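Local coordinates for protein alpha-1,3-glucanase (Streptomyces thermodiastaticus, PDB 7C7D) that probably hydrolyses the alpha-1,3-glucosidic bonds of alpha-1,3-glucan within the chain, as a thermostable glycoside hydrolase of family GH87, at residues 444-449 / 481-486; 474-479 / 512-517. All coordinates share one frame; numbering follows the deposited sequence.

Contact 1 (444-449 / 481-486)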
ATOM      1  N   HIS A 444     -21.462   4.963   7.452  1.00 16.93           N
ATOM      2  CA  HIS A 444     -21.362   5.331   8.865  1.00 16.05           C
ATOM      3  C   HIS A 444     -20.224   6.318   9.056  1.00 14.95           C
ATOM      4  O   HIS A 444     -19.047   5.923   9.031  1.00 14.91           O
ATOM      5  CB  HIS A 444     -21.160   4.081   9.710  1.00 17.93           C
ATOM      6  CG  HIS A 444     -22.342   3.172   9.662  1.00 20.83           C
ATOM      7  ND1 HIS A 444     -23.341   3.204  10.610  1.00 23.03           N
ATOM      8  CD2 HIS A 444     -22.726   2.259   8.737  1.00 22.00           C
ATOM      9  CE1 HIS A 444     -24.276   2.326  10.288  1.00 22.60           C
ATOM     10  NE2 HIS A 444     -23.927   1.739   9.157  1.00 23.82           N
ATOM     11  N   PRO A 445     -20.521   7.602   9.241  1.00 14.41           N
ATOM     12  CA  PRO A 445     -19.457   8.610   9.332  1.00 14.31           C
ATOM     13  C   PRO A 445     -18.573   8.416  10.555  1.00 13.49           C
ATOM     14  O   PRO A 445     -18.882   7.666  11.482  1.00 14.16           O
ATOM     15  CB  PRO A 445     -20.223   9.933   9.413  1.00 16.46           C
ATOM     16  CG  PRO A 445     -21.577   9.636   8.866  1.00 17.92           C
ATOM     17  CD  PRO A 445     -21.864   8.208   9.218  1.00 16.63           C
ATOM     18  N   LEU A 446     -17.439   9.123  10.534  1.00 13.11           N
ATOM     19  CA  LEU A 446     -16.465   9.041  11.616  1.00 12.83           C
ATOM     20  C   LEU A 446     -17.129   9.292  12.965  1.00 12.65           C
ATOM     21  O   LEU A 446     -17.937  10.216  13.119  1.00 13.69           O
ATOM     22  CB  LEU A 446     -15.374  10.089  11.393  1.00 12.57           C
ATOM     23  CG  LEU A 446     -14.570   9.955  10.095  1.00 12.38           C
ATOM     24  CD1 LEU A 446     -13.893  11.278   9.751  1.00 13.39           C
ATOM     25  CD2 LEU A 446     -13.542   8.837  10.194  1.00 12.50           C
ATOM     26  N   ALA A 447     -16.785   8.456  13.945  1.00 13.41           N
ATOM     27  CA  ALA A 447     -17.359   8.572  15.280  1.00 13.45           C
ATOM     28  C   ALA A 447     -16.318   8.182  16.321  1.00 12.87           C
ATOM     29  O   ALA A 447     -15.369   7.440  16.044  1.00 13.73           O
ATOM     30  CB  ALA A 447     -18.609   7.699  15.448  1.00 15.22           C
ATOM     31  N   GLY A 448     -16.530   8.669  17.538  1.00 14.31           N
ATOM     32  CA  GLY A 448     -15.622   8.348  18.629  1.00 14.85           C
ATOM     33  C   GLY A 448     -14.339   9.127  18.496  1.00 14.53           C
ATOM     34  O   GLY A 448     -14.357  10.348  18.316  1.00 15.93           O
ATOM     35  N   THR A 449     -13.214   8.422  18.573  1.00 14.06           N
ATOM     36  CA  THR A 449     -11.893   9.025  18.483  1.00 14.25           C
ATOM     37  C   THR A 449     -11.137   8.383  17.332  1.00 13.73           C
ATOM     38  O   THR A 449     -11.071   7.154  17.233  1.00 15.78           O
ATOM     39  CB  THR A 449     -11.120   8.806  19.784  1.00 17.39           C
ATOM     40  OG1 THR A 449     -11.861   9.371  20.870  1.00 19.46           O
ATOM     41  CG2 THR A 449      -9.748   9.470  19.728  1.00 19.42           C
ATOM     42  N   SER A 481     -20.272  14.966   5.386  1.00 14.73           N
ATOM     43  CA  SER A 481     -20.804  15.362   6.682  1.00 14.65           C
ATOM     44  C   SER A 481     -19.666  15.916   7.529  1.00 13.83           C
ATOM     45  O   SER A 481     -18.490  15.648   7.277  1.00 14.24           O
ATOM     46  CB  SER A 481     -21.508  14.200   7.395  1.00 15.39           C
ATOM     47  OG  SER A 481     -20.598  13.162   7.719  1.00 15.30           O
ATOM     48  N   ALA A 482     -20.039  16.705   8.532  1.00 14.03           N
ATOM     49  CA  ALA A 482     -19.079  17.331   9.427  1.00 13.60           C
ATOM     50  C   ALA A 482     -18.361  16.285  10.276  1.00 14.26           C
ATOM     51  O   ALA A 482     -18.860  15.182  10.518  1.00 14.70           O
ATOM     52  CB  ALA A 482     -19.801  18.314  10.344  1.00 15.41           C
ATOM     53  N   ILE A 483     -17.165  16.646  10.737  1.00 13.98           N
ATOM     54  CA  ILE A 483     -16.374  15.761  11.587  1.00 13.73           C
ATOM     55  C   ILE A 483     -16.993  15.751  12.983  1.00 15.35           C
ATOM     56  O   ILE A 483     -16.862  16.720  13.737  1.00 17.58           O
ATOM     57  CB  ILE A 483     -14.905  16.190  11.639  1.00 13.97           C
ATOM     58  CG1 ILE A 483     -14.328  16.381  10.225  1.00 13.81           C
ATOM     59  CG2 ILE A 483     -14.094  15.201  12.461  1.00 14.67           C
ATOM     60  CD1 ILE A 483     -14.272  15.134   9.362  1.00 14.27           C
ATOM     61  N   GLU A 484     -17.672  14.655  13.331  1.00 14.56           N
ATOM     62  CA  GLU A 484     -18.284  14.522  14.646  1.00 15.93           C
ATOM     63  C   GLU A 484     -17.472  13.648  15.588  1.00 15.91           C
ATOM     64  O   GLU A 484     -17.818  13.545  16.773  1.00 18.69           O
ATOM     65  CB  GLU A 484     -19.719  13.989  14.528  1.00 17.88           C
ATOM     66  CG  GLU A 484     -20.588  14.750  13.531  1.00 19.49           C
ATOM     67  CD  GLU A 484     -20.912  16.173  13.958  1.00 23.85           C
ATOM     68  OE1 GLU A 484     -20.534  16.583  15.075  1.00 25.00           O
ATOM     69  OE2 GLU A 484     -21.551  16.892  13.158  1.00 26.65           O
ATOM     70  N   ALA A 485     -16.412  13.025  15.090  1.00 14.67           N
ATOM     71  CA  ALA A 485     -15.431  12.367  15.929  1.00 14.64           C
ATOM     72  C   ALA A 485     -14.408  13.388  16.412  1.00 15.28           C
ATOM     73  O   ALA A 485     -14.296  14.494  15.880  1.00 18.27           O
ATOM     74  CB  ALA A 485     -14.710  11.281  15.129  1.00 14.46           C
ATOM     75  N   ARG A 486     -13.669  13.008  17.444  1.00 14.44           N
ATOM     76  CA  ARG A 486     -12.427  13.689  17.780  1.00 15.75           C
ATOM     77  C   ARG A 486     -11.315  13.088  16.930  1.00 14.36           C
ATOM     78  O   ARG A 486     -11.211  11.865  16.811  1.00 16.31           O
ATOM     79  CB  ARG A 486     -12.142  13.457  19.263  1.00 21.96           C
ATOM     80  CG  ARG A 486     -10.833  13.975  19.793  1.00 29.31           C
ATOM     81  CD  ARG A 486     -10.643  13.425  21.200  1.00 34.74           C
ATOM     82  NE  ARG A 486      -9.426  13.906  21.838  1.00 40.42           N
ATOM     83  CZ  ARG A 486      -9.412  14.745  22.866  1.00 44.11           C
ATOM     84  NH1 ARG A 486     -10.554  15.191  23.371  1.00 44.69           N
ATOM     85  NH2 ARG A 486      -8.258  15.133  23.393  1.00 45.90           N
TER
HETATM   86  O   HOH W   1     -18.264  12.451  11.584  1.00 15.02           O
HETATM   87  O   HOH W   2     -18.496  10.882  17.771  1.00 20.94           O
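Gly-448 and Arg-486 join the two segments by one direct backbone bond. The segments run the same way, their touching parts 9° apart. Arg-486 N donates to Gly-448 O at 2.9 Å. Thr-449 CA adds a CA-H...O contact to Arg-486 O at 3.4 Å. Thr-449 and Arg-486 pair here as a parallel bridge, where strands 449-458 and 486-495 begin.

The CA atoms of Ala-447 and Ala-485 are 4.3 Å apart, but the chains diverge toward Pro-445 and Ser-481. Two waters bridge backbone groups on this side of the direct bond. Water 1 donates to Leu-446 O at 2.7 Å and accepts from Glu-484 N. Water 2 accepts from Gly-448 N and donates to Glu-484 O.

Ala-485 points its methyl at the turning chain. Its CB lies 3.3 Å from Gly-448 O and also meets Ala-447 C and Leu-446 CB. Leu-446 CG is anti to the carbonyl carbon (chi1 -60°), and from it CD1 meets Ile-483 CD1 at 3.9 Å. The two side chains lie side by side, pointing the same way. At the outer end Ser-481 OG lies 3.7 Å from Pro-445 CB, with Pro-445 CG close by. Arg-486 and Thr-449 are on the same face of the sheet. The Arg-486 chain is extended from CG to NE, and its NE forms a salt bridge with Asp-488.

Gly-448 sits at the corner with a positive phi of 75°, and the strand that follows enters another face. This is the stacking of successive turns in a right-handed parallel beta-helix, the fold of the pectate lyase-like family. With one direct backbone bond and two water bridges, the segments are tied together partly through solvent, while Leu-446, Ile-483 and Ala-485 pack by apolar contact.

Contact 2 (474-479 / 512-517)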
ATOM      1  N   LEU A 474      -1.423  14.898   4.632  1.00  9.44           N
ATOM      2  CA  LEU A 474      -2.396  14.330   5.553  1.00  9.82           C
ATOM      3  C   LEU A 474      -3.622  15.216   5.482  1.00 10.24           C
ATOM      4  O   LEU A 474      -3.520  16.424   5.706  1.00 11.99           O
ATOM      5  CB  LEU A 474      -1.837  14.304   6.984  1.00 11.05           C
ATOM      6  CG  LEU A 474      -2.610  13.534   8.054  1.00 13.34           C
ATOM      7  CD1 LEU A 474      -1.671  13.161   9.189  1.00 15.79           C
ATOM      8  CD2 LEU A 474      -3.790  14.329   8.580  1.00 15.44           C
ATOM      9  N   ARG A 475      -4.774  14.637   5.163  1.00 10.13           N
ATOM     10  CA  ARG A 475      -5.984  15.439   5.108  1.00 11.22           C
ATOM     11  C   ARG A 475      -7.078  14.897   6.012  1.00 10.33           C
ATOM     12  O   ARG A 475      -7.213  13.685   6.209  1.00 11.50           O
ATOM     13  CB  ARG A 475      -6.506  15.653   3.682  1.00 13.38           C
ATOM     14  CG  ARG A 475      -7.297  14.518   3.084  1.00 13.22           C
ATOM     15  CD  ARG A 475      -7.874  14.962   1.729  1.00 13.50           C
ATOM     16  NE  ARG A 475      -8.797  13.968   1.194  1.00 13.11           N
ATOM     17  CZ  ARG A 475      -8.413  12.885   0.531  1.00 12.17           C
ATOM     18  NH1 ARG A 475      -7.128  12.662   0.277  1.00 12.10           N
ATOM     19  NH2 ARG A 475      -9.329  12.021   0.108  1.00 13.43           N
ATOM     20  N   VAL A 476      -7.842  15.835   6.570  1.00 10.51           N
ATOM     21  CA  VAL A 476      -9.117  15.567   7.223  1.00 10.85           C
ATOM     22  C   VAL A 476     -10.183  16.193   6.339  1.00 10.71           C
ATOM     23  O   VAL A 476     -10.118  17.391   6.033  1.00 11.11           O
ATOM     24  CB  VAL A 476      -9.169  16.127   8.653  1.00 11.52           C
ATOM     25  CG1 VAL A 476     -10.510  15.791   9.299  1.00 12.76           C
ATOM     26  CG2 VAL A 476      -8.015  15.578   9.483  1.00 12.99           C
ATOM     27  N   ASP A 477     -11.154  15.380   5.915  1.00 10.90           N
ATOM     28  CA  ASP A 477     -12.031  15.720   4.797  1.00 11.30           C
ATOM     29  C   ASP A 477     -13.486  15.500   5.208  1.00 11.73           C
ATOM     30  O   ASP A 477     -13.967  14.365   5.252  1.00 12.11           O
ATOM     31  CB  ASP A 477     -11.642  14.851   3.609  1.00 11.87           C
ATOM     32  CG  ASP A 477     -12.261  15.300   2.299  1.00 14.33           C
ATOM     33  OD1 ASP A 477     -13.256  16.060   2.312  1.00 14.91           O
ATOM     34  OD2 ASP A 477     -11.745  14.856   1.239  1.00 15.99           O
ATOM     35  N   SER A 478     -14.199  16.590   5.493  1.00 11.55           N
ATOM     36  CA  SER A 478     -15.605  16.530   5.896  1.00 12.44           C
ATOM     37  C   SER A 478     -16.522  16.471   4.667  1.00 12.57           C
ATOM     38  O   SER A 478     -17.430  17.286   4.482  1.00 14.14           O
ATOM     39  CB  SER A 478     -15.922  17.750   6.746  1.00 12.85           C
ATOM     40  OG  SER A 478     -15.577  18.920   6.023  1.00 13.88           O
ATOM     41  N   TYR A 479     -16.287  15.461   3.823  1.00 14.05           N
ATOM     42  CA  TYR A 479     -16.809  15.495   2.458  1.00 14.28           C
ATOM     43  C   TYR A 479     -18.338  15.497   2.428  1.00 14.49           C
ATOM     44  O   TYR A 479     -18.959  16.406   1.864  1.00 15.59           O
ATOM     45  CB  TYR A 479     -16.220  14.331   1.662  1.00 14.60           C
ATOM     46  CG  TYR A 479     -16.427  14.418   0.165  1.00 15.22           C
ATOM     47  CD1 TYR A 479     -17.692  14.261  -0.398  1.00 16.35           C
ATOM     48  CD2 TYR A 479     -15.355  14.635  -0.691  1.00 17.36           C
ATOM     49  CE1 TYR A 479     -17.884  14.337  -1.760  1.00 18.69           C
ATOM     50  CE2 TYR A 479     -15.541  14.705  -2.065  1.00 18.48           C
ATOM     51  CZ  TYR A 479     -16.811  14.559  -2.588  1.00 19.56           C
ATOM     52  OH  TYR A 479     -17.027  14.624  -3.949  1.00 22.16           O
ATOM     53  N   HIS A 512     -19.164  21.424   5.038  1.00 15.56           N
ATOM     54  CA  HIS A 512     -19.292  20.829   6.360  1.00 15.07           C
ATOM     55  C   HIS A 512     -18.048  21.128   7.189  1.00 14.22           C
ATOM     56  O   HIS A 512     -16.924  21.168   6.673  1.00 14.16           O
ATOM     57  CB  HIS A 512     -19.457  19.316   6.252  1.00 15.19           C
ATOM     58  CG  HIS A 512     -20.604  18.894   5.391  1.00 16.47           C
ATOM     59  ND1 HIS A 512     -21.915  19.187   5.702  1.00 18.35           N
ATOM     60  CD2 HIS A 512     -20.636  18.204   4.228  1.00 16.49           C
ATOM     61  CE1 HIS A 512     -22.705  18.697   4.763  1.00 18.30           C
ATOM     62  NE2 HIS A 512     -21.955  18.094   3.859  1.00 17.61           N
ATOM     63  N   ALA A 513     -18.243  21.304   8.494  1.00 14.48           N
ATOM     64  CA  ALA A 513     -17.146  21.720   9.359  1.00 14.00           C
ATOM     65  C   ALA A 513     -16.117  20.610   9.561  1.00 12.90           C
ATOM     66  O   ALA A 513     -16.459  19.443   9.786  1.00 13.81           O
ATOM     67  CB  ALA A 513     -17.682  22.155  10.721  1.00 16.26           C
ATOM     68  N   VAL A 514     -14.846  20.992   9.481  1.00 13.08           N
ATOM     69  CA  VAL A 514     -13.758  20.208  10.046  1.00 13.00           C
ATOM     70  C   VAL A 514     -13.519  20.792  11.431  1.00 13.26           C
ATOM     71  O   VAL A 514     -13.129  21.955  11.567  1.00 14.86           O
ATOM     72  CB  VAL A 514     -12.495  20.273   9.179  1.00 13.61           C
ATOM     73  CG1 VAL A 514     -11.320  19.651   9.924  1.00 14.99           C
ATOM     74  CG2 VAL A 514     -12.726  19.562   7.857  1.00 14.66           C
ATOM     75  N   LYS A 515     -13.784  19.993  12.459  1.00 13.37           N
ATOM     76  CA  LYS A 515     -13.723  20.454  13.839  1.00 13.61           C
ATOM     77  C   LYS A 515     -13.304  19.271  14.694  1.00 13.25           C
ATOM     78  O   LYS A 515     -13.224  18.138  14.216  1.00 13.38           O
ATOM     79  CB  LYS A 515     -15.086  20.991  14.286  1.00 15.76           C
ATOM     80  CG  LYS A 515     -16.233  20.032  13.992  1.00 16.44           C
ATOM     81  CD  LYS A 515     -17.541  20.506  14.607  1.00 18.72           C
ATOM     82  CE  LYS A 515     -18.664  19.516  14.321  1.00 21.82           C
ATOM     83  NZ  LYS A 515     -19.860  19.767  15.171  1.00 25.89           N
ATOM     84  N   ASN A 516     -13.029  19.545  15.973  1.00 13.36           N
ATOM     85  CA  ASN A 516     -12.593  18.513  16.917  1.00 14.00           C
ATOM     86  C   ASN A 516     -11.252  17.914  16.518  1.00 12.52           C
ATOM     87  O   ASN A 516     -10.940  16.773  16.872  1.00 14.00           O
ATOM     88  CB  ASN A 516     -13.633  17.408  17.124  1.00 15.24           C
ATOM     89  CG  ASN A 516     -15.016  17.955  17.398  1.00 17.25           C
ATOM     90  OD1 ASN A 516     -15.189  18.827  18.247  1.00 19.04           O
ATOM     91  ND2 ASN A 516     -16.013  17.438  16.686  1.00 19.86           N
ATOM     92  N   VAL A 517     -10.445  18.685  15.794  1.00 12.09           N
ATOM     93  CA  VAL A 517      -9.147  18.235  15.310  1.00 12.16           C
ATOM     94  C   VAL A 517      -8.056  18.866  16.157  1.00 11.37           C
ATOM     95  O   VAL A 517      -8.049  20.085  16.368  1.00 12.46           O
ATOM     96  CB  VAL A 517      -8.949  18.614  13.833  1.00 13.71           C
ATOM     97  CG1 VAL A 517      -7.507  18.327  13.378  1.00 14.80           C
ATOM     98  CG2 VAL A 517      -9.949  17.887  12.961  1.00 14.17           C
TER
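Ser-478 reaches across to His-512, Ala-513 and Val-514. Its CB lies 3.5 Å from Ala-513 O and packs against His-512 CB. OG sits between the backbone N and the carbonyl carbon (chi1 55°). From there it donates to His-512 O at 2.7 Å, from above the carbonyl plane (56° out of it). OG also lies 3.5 Å from Val-514 CG2, so the hydroxyl meets a methyl as well as an acceptor. An alanine here would probably leave His-512 O without this donor and open a small gap beside the Val-514 methyl.

Ser-478 O comes to the edge of the His-512 ring, as does Tyr-479 O, both in the ring plane. His-512 CD2 is 3.3 Å from Ser-478 O. The ring's polar end is held by Gln-510, which bonds NE2. Ser-478 is also the centre of an inverse gamma turn, which bends the chain as it leaves strand 474-477.

Further down, the contact is apolar. Val-476 and Val-514 cross obliquely, CG1 to CG1 at 4.0 Å. Val-476 CG1 also approaches Val-517 CG2 at 4.3 Å. The two segments run in nearly opposite directions, 165° apart, and Ser-478 carries the single direct hydrogen bond between them.

The valines face the interior of the beta-helix. Strand 502-505 lies beside strand 474-477 in the parallel sheet, and its Phe-504 touches both Val-476 and Val-517. Ile-489 of strand 486-495 packs on the same two valines.

In the fold
Contacts 1 and 2 lie 9 Å apart, centre to centre, and their segments alternate along the chain. Segments 481-486 and 512-517 join them directly. Ile-483 N is 3.0 Å from Ala-513 O, a probable hydrogen bond. Glu-484 OE1 and Lys-515 NZ form a long, weak ion pair at 3.3 Å. Ile-483, a residue of contact 1, also packs on Val-476 and Ser-478 of contact 2. Each contact joins segments from different turns of the beta-helix. Their centres lie about 24 Å and 23 Å from the centre of the chain. The calcium site, with Glu-63 and Asp-191 among its ligands, uses residues from an earlier part of the chain.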